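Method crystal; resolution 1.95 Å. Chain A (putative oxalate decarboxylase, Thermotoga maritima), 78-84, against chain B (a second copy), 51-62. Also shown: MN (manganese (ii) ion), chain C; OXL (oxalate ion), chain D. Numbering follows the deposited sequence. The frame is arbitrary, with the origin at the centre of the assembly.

Chain A, residues 78-84: EFEIYYI
Chain B (51-62) AMHNKARLFARM

Ile A81 holds the apolar centre: Ile A81 CG2 lies 3.8 Å from CZ of Phe B59, and Ile A81 CD1 reaches SD of Met B52 at 4.4 Å. Ile A81 is m,t; Phe B59 is t, and Met B52 m,t,m.

Chain A 78-84 is an extended strand, so its side chains alternate: Phe A79, Ile A81 and Tyr A83 point toward chain B, while Glu A80 (OE2 to manganese, 2.1 Å) and Tyr A82 (OH to oxalate O3, a 2.6 Å hydrogen bond) serve the metal site. Chain B 58-62 runs in the same direction. CA-CA distances, Phe A79 to Met B52 7.9 Å and Tyr A83 to Arg B61 10.3 Å, are too wide for backbone pairing; side chains make the contact.

Phe A79 (chi1 p) fits against a type I' turn, Met B52 to Lys B55, closed by Lys B55 N to Met B52 O at 3.0 Å. Phe A79 CZ sits 3.8 Å from Met B52 CB. Its ring runs nearly parallel to that of His B53 (m, chi2 -104°), planes at 21°, but slid apart, so overlap is slight. Lys B55 (m,m,t,t), its end leading away, brings CG to the ring edge, 4.4 Å from Phe A79 CE1.

Chain B turns a corner at Arg B57. At the polar edge, Tyr A83 (t) sets OH over one face of the all-t Arg B61 guanidinium, 3.4 Å from NH1; the angle is too poor for a hydrogen bond. No hydrogen bond crosses the contact.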

# COMPACT_ATOMS: atom_id res chain seq x y z
N GLU A 78 -6.22 -0.81 -16.98
CA GLU A 78 -5.87 -0.52 -15.59
C GLU A 78 -4.54 -1.18 -15.28
O GLU A 78 -4.02 -1.94 -16.09
CB GLU A 78 -6.95 -1.07 -14.63
CG GLU A 78 -7.08 -2.57 -14.67
CD GLU A 78 -8.39 -3.11 -14.14
OE1 GLU A 78 -9.32 -2.31 -13.90
OE2 GLU A 78 -8.47 -4.36 -13.99
N PHE A 79 -3.98 -0.89 -14.10
CA PHE A 79 -2.80 -1.58 -13.65
C PHE A 79 -2.93 -1.90 -12.18
O PHE A 79 -3.70 -1.26 -11.47
CB PHE A 79 -1.52 -0.81 -14.00
CG PHE A 79 -1.38 0.53 -13.32
CD1 PHE A 79 -1.83 1.67 -13.93
CD2 PHE A 79 -0.78 0.63 -12.07
CE1 PHE A 79 -1.70 2.89 -13.32
CE2 PHE A 79 -0.67 1.88 -11.43
CZ PHE A 79 -1.13 3.01 -12.09
N GLU A 80 -2.21 -2.92 -11.73
CA GLU A 80 -2.25 -3.36 -10.34
C GLU A 80 -0.89 -3.43 -9.68
O GLU A 80 0.09 -3.84 -10.29
CB GLU A 80 -2.92 -4.73 -10.23
CG GLU A 80 -3.50 -4.98 -8.85
CD GLU A 80 -4.42 -6.17 -8.78
OE1 GLU A 80 -4.91 -6.47 -7.68
OE2 GLU A 80 -4.64 -6.79 -9.81
N ILE A 81 -0.85 -3.02 -8.42
CA ILE A 81 0.32 -3.08 -7.59
C ILE A 81 -0.01 -3.98 -6.40
O ILE A 81 -1.02 -3.80 -5.74
CB ILE A 81 0.68 -1.66 -7.06
CG1 ILE A 81 0.81 -0.65 -8.20
CG2 ILE A 81 1.96 -1.71 -6.18
CD1 ILE A 81 0.65 0.78 -7.71
N TYR A 82 0.84 -4.95 -6.11
CA TYR A 82 0.83 -5.60 -4.82
C TYR A 82 2.00 -5.07 -3.97
O TYR A 82 3.13 -4.93 -4.45
CB TYR A 82 1.05 -7.09 -4.98
CG TYR A 82 0.04 -7.93 -5.75
CD1 TYR A 82 0.39 -9.19 -6.22
CD2 TYR A 82 -1.27 -7.49 -5.98
CE1 TYR A 82 -0.51 -9.99 -6.86
CE2 TYR A 82 -2.18 -8.29 -6.61
CZ TYR A 82 -1.80 -9.54 -7.07
OH TYR A 82 -2.74 -10.33 -7.75
N TYR A 83 1.73 -4.79 -2.69
CA TYR A 83 2.79 -4.63 -1.69
C TYR A 83 2.70 -5.80 -0.68
O TYR A 83 1.71 -5.99 0.05
CB TYR A 83 2.71 -3.27 -1.00
CG TYR A 83 3.87 -3.07 -0.05
CD1 TYR A 83 5.02 -2.42 -0.47
CD2 TYR A 83 3.83 -3.54 1.24
CE1 TYR A 83 6.14 -2.29 0.38
CE2 TYR A 83 4.92 -3.39 2.12
CZ TYR A 83 6.09 -2.75 1.67
OH TYR A 83 7.18 -2.61 2.50
N ILE A 84 3.75 -6.61 -0.65
CA ILE A 84 3.75 -7.80 0.20
C ILE A 84 4.00 -7.40 1.64
O ILE A 84 5.05 -6.82 1.97
CB ILE A 84 4.83 -8.82 -0.27
CG1 ILE A 84 4.76 -9.08 -1.78
CG2 ILE A 84 4.72 -10.15 0.54
CD1 ILE A 84 3.36 -9.48 -2.29
N ALA B 51 5.87 5.12 -14.48
CA ALA B 51 5.50 3.70 -14.46
C ALA B 51 4.04 3.53 -14.12
O ALA B 51 3.41 2.57 -14.51
CB ALA B 51 6.35 2.95 -13.43
N MET B 52 3.51 4.49 -13.36
CA MET B 52 2.13 4.50 -12.96
C MET B 52 1.31 5.38 -13.90
O MET B 52 0.25 5.87 -13.53
CB MET B 52 2.03 5.00 -11.51
CG MET B 52 2.80 4.14 -10.48
SD MET B 52 2.48 4.63 -8.78
CE MET B 52 3.50 6.13 -8.60
N HIS B 53 1.80 5.58 -15.12
CA HIS B 53 1.05 6.20 -16.23
C HIS B 53 0.59 7.62 -15.90
O HIS B 53 -0.42 8.07 -16.41
CB HIS B 53 -0.16 5.34 -16.63
CG HIS B 53 0.20 3.97 -17.13
ND1 HIS B 53 0.17 3.64 -18.47
CD2 HIS B 53 0.59 2.86 -16.49
CE1 HIS B 53 0.51 2.38 -18.62
NE2 HIS B 53 0.79 1.88 -17.43
N ASN B 54 1.33 8.30 -15.02
CA ASN B 54 0.98 9.64 -14.59
C ASN B 54 -0.36 9.73 -13.85
O ASN B 54 -0.96 10.80 -13.83
CB ASN B 54 0.96 10.60 -15.79
CG ASN B 54 2.31 10.69 -16.51
OD1 ASN B 54 3.35 10.87 -15.89
ND2 ASN B 54 2.27 10.64 -17.84
N LYS B 55 -0.82 8.61 -13.26
CA LYS B 55 -2.09 8.55 -12.51
C LYS B 55 -1.82 8.76 -11.01
O LYS B 55 -2.72 9.13 -10.26
CB LYS B 55 -2.80 7.19 -12.72
CG LYS B 55 -3.34 6.93 -14.14
CD LYS B 55 -4.27 8.07 -14.55
CE LYS B 55 -5.09 7.73 -15.74
NZ LYS B 55 -6.02 8.87 -16.01
N ALA B 56 -0.61 8.43 -10.58
CA ALA B 56 -0.18 8.66 -9.21
C ALA B 56 1.19 9.31 -9.30
O ALA B 56 1.92 9.06 -10.27
CB ALA B 56 -0.11 7.37 -8.43
N ARG B 57 1.49 10.20 -8.36
CA ARG B 57 2.76 10.92 -8.37
C ARG B 57 3.75 10.45 -7.30
O ARG B 57 4.91 10.84 -7.29
CB ARG B 57 2.54 12.44 -8.35
CG ARG B 57 2.15 13.10 -7.06
CD ARG B 57 2.22 14.61 -7.17
NE ARG B 57 1.90 15.29 -5.91
CZ ARG B 57 2.74 15.42 -4.89
NH1 ARG B 57 3.97 14.97 -4.96
NH2 ARG B 57 2.35 16.04 -3.79
N LEU B 58 3.30 9.57 -6.42
CA LEU B 58 4.16 9.04 -5.37
C LEU B 58 3.68 7.67 -4.97
O LEU B 58 2.48 7.46 -4.81
CB LEU B 58 4.14 9.97 -4.16
CG LEU B 58 5.04 9.64 -2.95
CD1 LEU B 58 6.49 9.89 -3.33
CD2 LEU B 58 4.68 10.45 -1.71
N PHE B 59 4.62 6.74 -4.83
CA PHE B 59 4.41 5.44 -4.17
C PHE B 59 5.67 5.12 -3.36
O PHE B 59 6.67 4.57 -3.89
CB PHE B 59 4.12 4.31 -5.18
CG PHE B 59 3.55 3.06 -4.56
CD1 PHE B 59 4.34 2.00 -4.25
CD2 PHE B 59 2.20 2.97 -4.25
CE1 PHE B 59 3.83 0.87 -3.65
CE2 PHE B 59 1.68 1.83 -3.64
CZ PHE B 59 2.52 0.78 -3.33
N ALA B 60 5.64 5.48 -2.09
CA ALA B 60 6.85 5.46 -1.26
C ALA B 60 6.61 4.75 0.05
O ALA B 60 5.47 4.69 0.54
CB ALA B 60 7.31 6.88 -1.02
N ARG B 61 7.71 4.19 0.60
CA ARG B 61 7.76 3.63 1.94
C ARG B 61 8.56 4.60 2.84
O ARG B 61 9.75 4.89 2.60
CB ARG B 61 8.45 2.27 1.91
CG ARG B 61 8.52 1.55 3.25
CD ARG B 61 9.23 0.22 3.13
NE ARG B 61 9.45 -0.44 4.42
CZ ARG B 61 10.02 -1.63 4.58
NH1 ARG B 61 10.42 -2.35 3.51
NH2 ARG B 61 10.21 -2.13 5.81
N MET B 62 7.89 5.11 3.86
CA MET B 62 8.41 6.15 4.74
C MET B 62 8.80 5.48 6.04
O MET B 62 8.16 4.51 6.46
CB MET B 62 7.33 7.17 5.06
CG MET B 62 6.67 7.79 3.86
SD MET B 62 7.77 8.84 3.06
CE MET B 62 8.51 9.81 4.40
MN MN C . -5.14 -8.72 -10.46
C1 OXL D . -6.14 -9.23 -7.91
C2 OXL D . -7.33 -8.72 -8.59
O1 OXL D . -6.25 -9.38 -6.57
O2 OXL D . -8.46 -8.68 -7.87
O3 OXL D . -5.07 -9.47 -8.51
O4 OXL D . -7.30 -8.31 -9.76